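Side-chain contacts in designed protein (PDB 6IEV), which is a designed protein of the thioredoxin family, whose variants were used to study how hydrophobic, partly buried side chains affect stability at high temperature: residues 26-29 and 30-34; 60-63 and 64-68; 78-81 and 82-85; 96-100 and 101-105. All coordinates share one frame; numbering follows the deposited sequence.

Interaction 1. Residues 26-29 and 30-34; sequences MSLE and ELREA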
loop_
_atom_site.group_PDB
_atom_site.type_symbol
_atom_site.label_atom_id
_atom_site.label_comp_id
_atom_site.label_asym_id
_atom_site.label_seq_id
_atom_site.Cartn_x
_atom_site.Cartn_y
_atom_site.Cartn_z
ATOM N N MET A 26 7.230 26.455 1.311
ATOM C CA MET A 26 7.437 27.842 0.910
ATOM C C MET A 26 8.856 28.372 1.094
ATOM O O MET A 26 9.212 29.340 0.424
ATOM C CB MET A 26 6.471 28.745 1.660
ATOM C CG MET A 26 5.168 28.902 0.942
ATOM S SD MET A 26 4.099 29.858 1.984
ATOM C CE MET A 26 4.444 29.099 3.572
ATOM N N SER A 27 9.677 27.797 1.974
ATOM C CA SER A 27 10.963 28.410 2.307
ATOM C C SER A 27 11.911 27.351 2.839
ATOM O O SER A 27 11.490 26.291 3.326
ATOM C CB SER A 27 10.819 29.502 3.377
ATOM O OG SER A 27 10.391 28.919 4.619
ATOM N N LEU A 28 13.201 27.689 2.800
ATOM C CA LEU A 28 14.216 26.812 3.373
ATOM C C LEU A 28 13.994 26.620 4.869
ATOM O O LEU A 28 14.056 25.490 5.372
ATOM C CB LEU A 28 15.608 27.377 3.078
ATOM C CG LEU A 28 16.782 26.506 3.516
ATOM C CD1 LEU A 28 16.671 25.114 2.920
ATOM C CD2 LEU A 28 18.075 27.148 3.119
ATOM N N GLU A 29 13.616 27.689 5.572
ATOM C CA GLU A 29 13.384 27.569 7.004
ATOM C C GLU A 29 12.236 26.605 7.300
ATOM O O GLU A 29 12.335 25.771 8.206
ATOM C CB GLU A 29 13.079 28.938 7.615
ATOM C CG GLU A 29 12.841 28.872 9.113
ATOM C CD GLU A 29 14.040 28.286 9.856
ATOM O OE1 GLU A 29 15.192 28.560 9.433
ATOM O OE2 GLU A 29 13.831 27.535 10.843
ATOM N N GLU A 30 11.150 26.677 6.534
ATOM C CA GLU A 30 10.085 25.702 6.732
ATOM C C GLU A 30 10.577 24.297 6.420
ATOM O O GLU A 30 10.274 23.352 7.147
ATOM C CB GLU A 30 8.871 26.043 5.872
ATOM C CG GLU A 30 7.742 25.030 6.036
ATOM C CD GLU A 30 6.599 25.261 5.050
ATOM O OE1 GLU A 30 5.514 24.698 5.252
ATOM O OE2 GLU A 30 6.788 25.997 4.059
ATOM N N LEU A 31 11.359 24.144 5.352
ATOM C CA LEU A 31 11.808 22.816 4.950
ATOM C C LEU A 31 12.746 22.201 5.987
ATOM O O LEU A 31 12.672 20.999 6.261
ATOM C CB LEU A 31 12.486 22.892 3.578
ATOM C CG LEU A 31 13.051 21.597 2.989
ATOM C CD1 LEU A 31 12.055 20.448 3.135
ATOM C CD2 LEU A 31 13.404 21.802 1.536
ATOM N N ARG A 32 13.641 23.005 6.570
ATOM C CA ARG A 32 14.576 22.465 7.554
ATOM C C ARG A 32 13.877 22.060 8.844
ATOM O O ARG A 32 14.226 21.039 9.441
ATOM C CB ARG A 32 15.674 23.482 7.852
ATOM C CG ARG A 32 16.619 23.709 6.693
ATOM C CD ARG A 32 17.732 24.678 7.074
ATOM N NE ARG A 32 18.648 24.136 8.076
ATOM C CZ ARG A 32 19.672 24.814 8.591
ATOM N NH1 ARG A 32 19.921 26.065 8.200
ATOM N NH2 ARG A 32 20.452 24.235 9.495
ATOM N N GLU A 33 12.879 22.829 9.283
ATOM C CA GLU A 33 12.126 22.425 10.466
ATOM C C GLU A 33 11.277 21.191 10.195
ATOM O O GLU A 33 11.010 20.414 11.115
ATOM C CB GLU A 33 11.270 23.583 10.988
ATOM C CG GLU A 33 11.999 24.405 12.062
ATOM C CD GLU A 33 11.111 24.818 13.241
ATOM O OE1 GLU A 33 10.234 25.696 13.067
ATOM O OE2 GLU A 33 11.306 24.266 14.350
ATOM N N ALA A 34 10.803 21.011 8.966
ATOM C CA ALA A 34 10.042 19.811 8.646
ATOM C C ALA A 34 10.921 18.569 8.692
ATOM O O ALA A 34 10.554 17.560 9.298
ATOM C CB ALA A 34 9.397 19.952 7.269
#
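The S27 hydroxyl and the E30 carboxylate each accept a backbone N-H at the start of helix 28-35, S27 OG from E30 and the carboxylate from M26. S27 OG lies 3.0 Å from E30 N, with an angle of 165° at the hydrogen, while E30 OE2 is 2.8 Å from M26 N, nearly straight at 174°. The short serine suits the N-cap: its OG, lying between its own N and carbonyl carbon (chi1 65°), turns back over the first turn. Glutamate supplies the length needed to reach back four residues, its chain stretched out with CG anti to the backbone N. The E30 side chain is then held at both oxygens, since H23 hydrogen-bonds OE1. S27 contributes its carbonyl too, with S27 O accepting from L31 N at 3.0 Å. One turn on, L28 CD1 lies against the aliphatic part of R32, 4.0 Å from R32 CG, and both side chains touch W86 of helix 81-86. L31 packs on V75, where a leucine suits the buried side, whereas E29 and E33 are exposed. The side chain of M26, just before the N-cap, bends past the carboxylate. The arrangement is a helix N-cap at the head of an amphipathic helix of the thioredoxin fold.

Interaction 2. Residues 60-63 and 64-68; sequences LRKL and AEVFP
Helix 53-66 runs through its last turns here with i to i+4 backbone bonds, such as V66 N to K62 O at 3.0 Å, and F67 N makes a weak bond to L63 O. The F67 ring presents an edge to that carbonyl, CD2 lying 3.2 Å from L63 O in the ring plane. The same ring carbon, CD2, lies 3.8 Å from L63 CG, the branch point of the leucine. L63 has its CG anti to the backbone N (chi1 -176°), which carries the isobutyl group beside the ring and onto V70 and L119; a leucine fits this greasy side, as does the small A64 against T72. On the outer side R61 and E65 run alongside each other, their planes 79° apart. Their charged ends share a water, which donates to E65 OE1 at 3.0 Å and accepts weakly from R61 NH1. The aliphatic part of K62 lies on V66, CD 3.7 Å from V66 CG2, while its NZ stays 4.3 Å from E65 OE2, beyond a salt bridge. V66 and F67 also touch a second subunit. Such an amphipathic C-terminal end belongs to the crossover helix of a beta-alpha-beta unit, between strands 40-46 and 70-76.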
loop_
_atom_site.group_PDB
_atom_site.type_symbol
_atom_site.label_atom_id
_atom_site.label_comp_id
_atom_site.label_asym_id
_atom_site.label_seq_id
_atom_site.Cartn_x
_atom_site.Cartn_y
_atom_site.Cartn_z
ATOM N N LEU A 60 3.389 10.982 -5.324
ATOM C CA LEU A 60 3.865 11.316 -4.007
ATOM C C LEU A 60 2.710 11.235 -3.040
ATOM O O LEU A 60 2.877 10.836 -1.888
ATOM C CB LEU A 60 4.494 12.697 -4.016
ATOM C CG LEU A 60 5.781 12.823 -3.230
ATOM C CD1 LEU A 60 6.720 11.670 -3.496
ATOM C CD2 LEU A 60 6.405 14.107 -3.686
ATOM N N ARG A 61 1.523 11.582 -3.510
ATOM C CA ARG A 61 0.365 11.547 -2.638
ATOM C C ARG A 61 0.010 10.107 -2.219
ATOM O O ARG A 61 -0.234 9.833 -1.036
ATOM C CB ARG A 61 -0.816 12.195 -3.345
ATOM C CG ARG A 61 -1.987 12.113 -2.474
ATOM C CD ARG A 61 -3.198 12.681 -3.085
ATOM N NE ARG A 61 -2.974 12.715 -4.525
ATOM C CZ ARG A 61 -3.832 12.317 -5.468
ATOM N NH1 ARG A 61 -4.928 11.583 -5.154
ATOM N NH2 ARG A 61 -3.501 12.453 -6.747
ATOM N N LYS A 62 -0.040 9.169 -3.175
ATOM C CA LYS A 62 -0.348 7.783 -2.803
ATOM C C LYS A 62 0.713 7.215 -1.885
ATOM O O LYS A 62 0.413 6.446 -0.968
ATOM C CB LYS A 62 -0.497 6.880 -4.027
ATOM C CG LYS A 62 -1.632 5.831 -3.868
ATOM C CD LYS A 62 -1.144 4.479 -3.343
ATOM C CE LYS A 62 -2.172 3.367 -3.587
ATOM N NZ LYS A 62 -3.293 3.380 -2.591
ATOM N N LEU A 63 1.964 7.575 -2.122
ATOM C CA LEU A 63 3.018 7.025 -1.292
ATOM C C LEU A 63 2.896 7.516 0.145
ATOM O O LEU A 63 3.306 6.814 1.074
ATOM C CB LEU A 63 4.370 7.370 -1.917
ATOM C CG LEU A 63 5.651 6.834 -1.300
ATOM C CD1 LEU A 63 6.680 6.717 -2.401
ATOM C CD2 LEU A 63 6.152 7.770 -0.216
ATOM N N ALA A 64 2.336 8.711 0.355
ATOM C CA ALA A 64 2.116 9.151 1.729
ATOM C C ALA A 64 0.964 8.386 2.361
ATOM O O ALA A 64 0.941 8.181 3.583
ATOM C CB ALA A 64 1.827 10.654 1.773
ATOM N N GLU A 65 -0.011 7.986 1.542
ATOM C CA GLU A 65 -1.158 7.250 2.056
ATOM C C GLU A 65 -0.762 5.844 2.481
ATOM O O GLU A 65 -1.205 5.360 3.525
ATOM C CB GLU A 65 -2.255 7.199 0.992
ATOM C CG GLU A 65 -2.798 8.569 0.578
ATOM C CD GLU A 65 -3.819 8.494 -0.556
ATOM O OE1 GLU A 65 -4.436 9.531 -0.879
ATOM O OE2 GLU A 65 -4.012 7.399 -1.124
ATOM N N VAL A 66 0.120 5.197 1.713
ATOM C CA VAL A 66 0.504 3.810 1.962
ATOM C C VAL A 66 1.665 3.682 2.932
ATOM O O VAL A 66 1.938 2.577 3.425
ATOM C CB VAL A 66 0.791 3.186 0.580
ATOM C CG1 VAL A 66 1.726 2.012 0.661
ATOM C CG2 VAL A 66 -0.506 2.800 -0.077
ATOM N N PHE A 67 2.293 4.784 3.307
ATOM C CA PHE A 67 3.411 4.743 4.232
ATOM C C PHE A 67 3.093 5.616 5.430
ATOM O O PHE A 67 2.978 6.846 5.295
ATOM C CB PHE A 67 4.709 5.183 3.557
ATOM C CG PHE A 67 5.310 4.120 2.681
ATOM C CD1 PHE A 67 6.087 3.122 3.224
ATOM C CD2 PHE A 67 5.063 4.102 1.317
ATOM C CE1 PHE A 67 6.625 2.141 2.420
ATOM C CE2 PHE A 67 5.603 3.128 0.511
ATOM C CZ PHE A 67 6.383 2.151 1.060
ATOM N N PRO A 68 2.971 5.037 6.583
ATOM C CA PRO A 68 2.423 5.766 7.724
ATOM C C PRO A 68 3.393 6.800 8.258
ATOM O O PRO A 68 3.016 7.948 8.519
ATOM C CB PRO A 68 2.158 4.653 8.747
ATOM C CG PRO A 68 3.147 3.533 8.382
ATOM C CD PRO A 68 3.662 3.796 6.979
HETATM O O HOH W 1 -5.751 9.178 -3.596
#

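Interaction 3. Residues 78-81 and 82-85; sequences STNP and EARE
Backbone hydrogen bonds join N80, at the N-cap, and P81, the first helical residue, to the next turn. N80 O accepts from R84 N at 3.1 Å, in the carbonyl plane and with an angle of 168° at the hydrogen. P81 O takes E85 N at 2.8 Å, the tighter of the two. N80 thus takes part through its carbonyl; its side chain makes no capping bond and packs on V75. Proline suits the next place, the first turn of a helix, because it has no N-H to give and its ring already restricts phi to a helical value.

Van der Waals contacts gather round the proline. The E82 chain runs beside the ring, pointing the same way, with E82 OE1 4.0 Å from both P81 CG and P81 CD. Bent at chi2 (148°), it keeps its carboxylate alongside the ring. E85 lays its CB and CG beside the proline carbonyl, each 3.5 Å from P81 O, and R84 CB approaches the same oxygen. On the inner side N80 CB and A83 CB meet at 4.2 Å, and the small alanine lets the helix lie close to V75.

Charged groups occupy the outer side: R84 NH1 reaches I89 O in a weak bond, while glutamates at E82 and E85 suit the exposed surface. Their negative charges would probably interact favourably with the positive end of the helix dipole. The motif is a helix N-terminus with proline at N1, right after the N-cap, leading from strand 70-76 into helix 81-86 of the thioredoxin fold.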
loop_
_atom_site.group_PDB
_atom_site.type_symbol
_atom_site.label_atom_id
_atom_site.label_comp_id
_atom_site.label_asym_id
_atom_site.label_seq_id
_atom_site.Cartn_x
_atom_site.Cartn_y
_atom_site.Cartn_z
ATOM N N SER A 78 11.994 27.041 -8.857
ATOM C CA SER A 78 12.024 28.328 -9.552
ATOM C C SER A 78 11.668 29.478 -8.623
ATOM O O SER A 78 11.982 30.626 -8.941
ATOM C CB SER A 78 11.082 28.333 -10.760
ATOM O OG SER A 78 9.753 28.593 -10.352
ATOM N N THR A 79 10.955 29.205 -7.526
ATOM C CA THR A 79 10.677 30.197 -6.490
ATOM C C THR A 79 11.413 29.934 -5.175
ATOM O O THR A 79 11.224 30.685 -4.217
ATOM C CB THR A 79 9.168 30.272 -6.233
ATOM O OG1 THR A 79 8.649 28.952 -5.990
ATOM C CG2 THR A 79 8.462 30.874 -7.434
ATOM N N ASN A 80 12.226 28.878 -5.095
ATOM C CA ASN A 80 12.983 28.534 -3.889
ATOM C C ASN A 80 14.450 28.254 -4.228
ATOM O O ASN A 80 14.934 27.136 -4.059
ATOM C CB ASN A 80 12.369 27.306 -3.220
ATOM C CG ASN A 80 11.368 27.658 -2.154
ATOM O OD1 ASN A 80 11.732 27.843 -0.996
ATOM N ND2 ASN A 80 10.087 27.729 -2.530
ATOM N N PRO A 81 15.194 29.259 -4.689
ATOM C CA PRO A 81 16.612 28.984 -5.006
ATOM C C PRO A 81 17.460 28.621 -3.785
ATOM O O PRO A 81 18.355 27.773 -3.893
ATOM C CB PRO A 81 17.073 30.289 -5.670
ATOM C CG PRO A 81 16.173 31.351 -5.146
ATOM C CD PRO A 81 14.822 30.665 -4.901
ATOM N N GLU A 82 17.170 29.178 -2.616
ATOM C CA GLU A 82 17.933 28.821 -1.422
ATOM C C GLU A 82 17.756 27.333 -1.058
ATOM O O GLU A 82 18.715 26.668 -0.639
ATOM C CB GLU A 82 17.530 29.833 -0.358
ATOM C CG GLU A 82 17.628 31.114 -1.232
ATOM C CD GLU A 82 16.613 32.196 -0.838
ATOM O OE1 GLU A 82 15.443 31.983 -1.226
ATOM O OE2 GLU A 82 17.012 33.292 -0.435
ATOM N N ALA A 83 16.543 26.784 -1.212
ATOM C CA ALA A 83 16.383 25.353 -0.942
ATOM C C ALA A 83 17.085 24.515 -2.007
ATOM O O ALA A 83 17.722 23.505 -1.690
ATOM C CB ALA A 83 14.901 24.963 -0.865
ATOM N N ARG A 84 17.018 24.941 -3.274
ATOM C CA ARG A 84 17.765 24.253 -4.328
ATOM C C ARG A 84 19.261 24.226 -4.027
ATOM O O ARG A 84 19.926 23.198 -4.209
ATOM C CB ARG A 84 17.521 24.910 -5.690
ATOM C CG ARG A 84 17.935 24.015 -6.857
ATOM C CD ARG A 84 18.389 24.810 -8.045
ATOM N NE ARG A 84 19.514 25.681 -7.699
ATOM C CZ ARG A 84 20.771 25.267 -7.565
ATOM N NH1 ARG A 84 21.067 23.985 -7.746
ATOM N NH2 ARG A 84 21.733 26.130 -7.254
ATOM N N GLU A 85 19.819 25.365 -3.618
ATOM C CA GLU A 85 21.245 25.428 -3.308
ATOM C C GLU A 85 21.585 24.567 -2.094
ATOM O O GLU A 85 22.571 23.823 -2.111
ATOM C CB GLU A 85 21.662 26.888 -3.069
ATOM C CG GLU A 85 21.783 27.750 -4.329
ATOM C CD GLU A 85 21.818 29.260 -4.026
ATOM O OE1 GLU A 85 22.033 29.638 -2.853
ATOM O OE2 GLU A 85 21.626 30.072 -4.963
#

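Interaction 4. Residues 96-100 and 101-105; sequences VIEKG and GEPLG
A classic beta bulge interrupts the hairpin, with L104 and G105 both set against I97. I97 O therefore takes two donors: L104 N at 2.8 Å, and G105 N in a weaker bond at 3.4 Å. I97 N in turn gives a nearly straight bond (171°) to G105 O. Glycine suits the bulge's second place, since its backbone is almost fully extended there. At the turn, K99 and E102 exchange two bonds, K99 N to E102 O and E102 N to K99 O, both 3.0 Å; the latter donor stands well above the carbonyl plane. G100 and G101 take the positive phi values of a type I' turn, which glycine adopts easily. Beside the bulge, L104 CD1 rests 3.5 Å from K99 CB. K99 carries its amine away to N38 O. On the sheet face that E98 shares with P103, the E98 chain bends at chi2 (-134°) and lays OE1 beside the proline, 3.6 Å from P103 N, which has no hydrogen to offer. E98 OE2 instead accepts from Y87 OH and, weakly, from T35. The chemistry implies a hairpin held mainly by its backbone, with the buried carboxylate of E98 bonded from outside it, and probably sensitive in its ionisation to that setting.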
loop_
_atom_site.group_PDB
_atom_site.type_symbol
_atom_site.label_atom_id
_atom_site.label_comp_id
_atom_site.label_asym_id
_atom_site.label_seq_id
_atom_site.Cartn_x
_atom_site.Cartn_y
_atom_site.Cartn_z
ATOM N N VAL A 96 14.662 13.623 -2.691
ATOM C CA VAL A 96 15.586 13.474 -1.574
ATOM C C VAL A 96 14.846 12.797 -0.428
ATOM O O VAL A 96 13.694 13.143 -0.135
ATOM C CB VAL A 96 16.149 14.831 -1.120
ATOM C CG1 VAL A 96 16.986 14.660 0.143
ATOM C CG2 VAL A 96 16.975 15.485 -2.254
ATOM N N ILE A 97 15.486 11.818 0.199
ATOM C CA ILE A 97 14.924 11.148 1.363
ATOM C C ILE A 97 15.751 11.528 2.578
ATOM O O ILE A 97 16.971 11.334 2.585
ATOM C CB ILE A 97 14.876 9.625 1.174
ATOM C CG1 ILE A 97 14.119 9.301 -0.110
ATOM C CG2 ILE A 97 14.200 8.967 2.372
ATOM C CD1 ILE A 97 14.110 7.828 -0.450
ATOM N N GLU A 98 15.087 12.039 3.614
ATOM C CA GLU A 98 15.769 12.533 4.796
ATOM C C GLU A 98 15.155 11.940 6.054
ATOM O O GLU A 98 13.973 11.588 6.087
ATOM C CB GLU A 98 15.707 14.056 4.876
ATOM C CG GLU A 98 16.552 14.756 3.815
ATOM C CD GLU A 98 17.392 15.881 4.384
ATOM O OE1 GLU A 98 18.590 15.965 4.036
ATOM O OE2 GLU A 98 16.853 16.679 5.179
ATOM N N LYS A 99 15.966 11.873 7.104
ATOM C CA LYS A 99 15.491 11.507 8.430
ATOM C C LYS A 99 16.374 12.213 9.443
ATOM O O LYS A 99 17.600 12.175 9.318
ATOM C CB LYS A 99 15.525 9.990 8.634
ATOM C CG LYS A 99 15.161 9.528 10.028
ATOM C CD LYS A 99 14.846 8.032 10.038
ATOM C CE LYS A 99 15.293 7.377 11.347
ATOM N NZ LYS A 99 14.513 7.855 12.525
ATOM N N GLY A 100 15.755 12.910 10.388
ATOM C CA GLY A 100 16.532 13.668 11.363
ATOM C C GLY A 100 17.533 14.620 10.748
ATOM O O GLY A 100 18.662 14.749 11.247
ATOM N N GLY A 101 17.161 15.277 9.649
ATOM C CA GLY A 101 18.032 16.234 8.999
ATOM C C GLY A 101 19.183 15.639 8.215
ATOM O O GLY A 101 19.947 16.392 7.602
ATOM N N GLU A 102 19.315 14.329 8.182
ATOM C CA GLU A 102 20.386 13.681 7.458
ATOM C C GLU A 102 19.841 13.008 6.206
ATOM O O GLU A 102 18.779 12.373 6.251
ATOM C CB GLU A 102 21.095 12.643 8.336
ATOM C CG GLU A 102 21.872 13.249 9.502
ATOM C CD GLU A 102 23.348 13.454 9.190
ATOM O OE1 GLU A 102 24.158 12.579 9.571
ATOM O OE2 GLU A 102 23.701 14.491 8.580
ATOM N N PRO A 103 20.517 13.161 5.069
ATOM C CA PRO A 103 20.052 12.521 3.833
ATOM C C PRO A 103 20.358 11.030 3.819
ATOM O O PRO A 103 21.481 10.607 4.105
ATOM C CB PRO A 103 20.836 13.252 2.743
ATOM C CG PRO A 103 22.115 13.647 3.433
ATOM C CD PRO A 103 21.769 13.913 4.875
ATOM N N LEU A 104 19.336 10.239 3.474
ATOM C CA LEU A 104 19.431 8.791 3.361
ATOM C C LEU A 104 19.415 8.288 1.932
ATOM O O LEU A 104 19.689 7.102 1.715
ATOM C CB LEU A 104 18.282 8.106 4.109
ATOM C CG LEU A 104 17.966 8.521 5.540
ATOM C CD1 LEU A 104 16.596 7.969 5.924
ATOM C CD2 LEU A 104 19.049 8.033 6.488
ATOM N N GLY A 105 19.039 9.120 0.972
ATOM C CA GLY A 105 18.959 8.667 -0.403
ATOM C C GLY A 105 18.478 9.770 -1.322
ATOM O O GLY A 105 17.893 10.773 -0.888
#

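In the fold
The four contacts belong to one thioredoxin-like domain, following one another along the chain. Interactions 1 and 3 are neighbours, their centres 11 Å apart, and they touch: L28 of the first helix packs on A83 and E82 of the other, so two helix starts adjoin at one end of the molecule. Interaction 2 lies across the chain's centre from interaction 3, about 25 Å between centres, on helix 53-66, which packs on strands 40-46 and 70-76. Interaction 4, the hairpin at the sheet edge, is 14 Å from interaction 1 and 17 Å from interaction 2, centre to centre. E98 of the hairpin and L31 of interaction 1 both meet Y87, which thereby bridges the two.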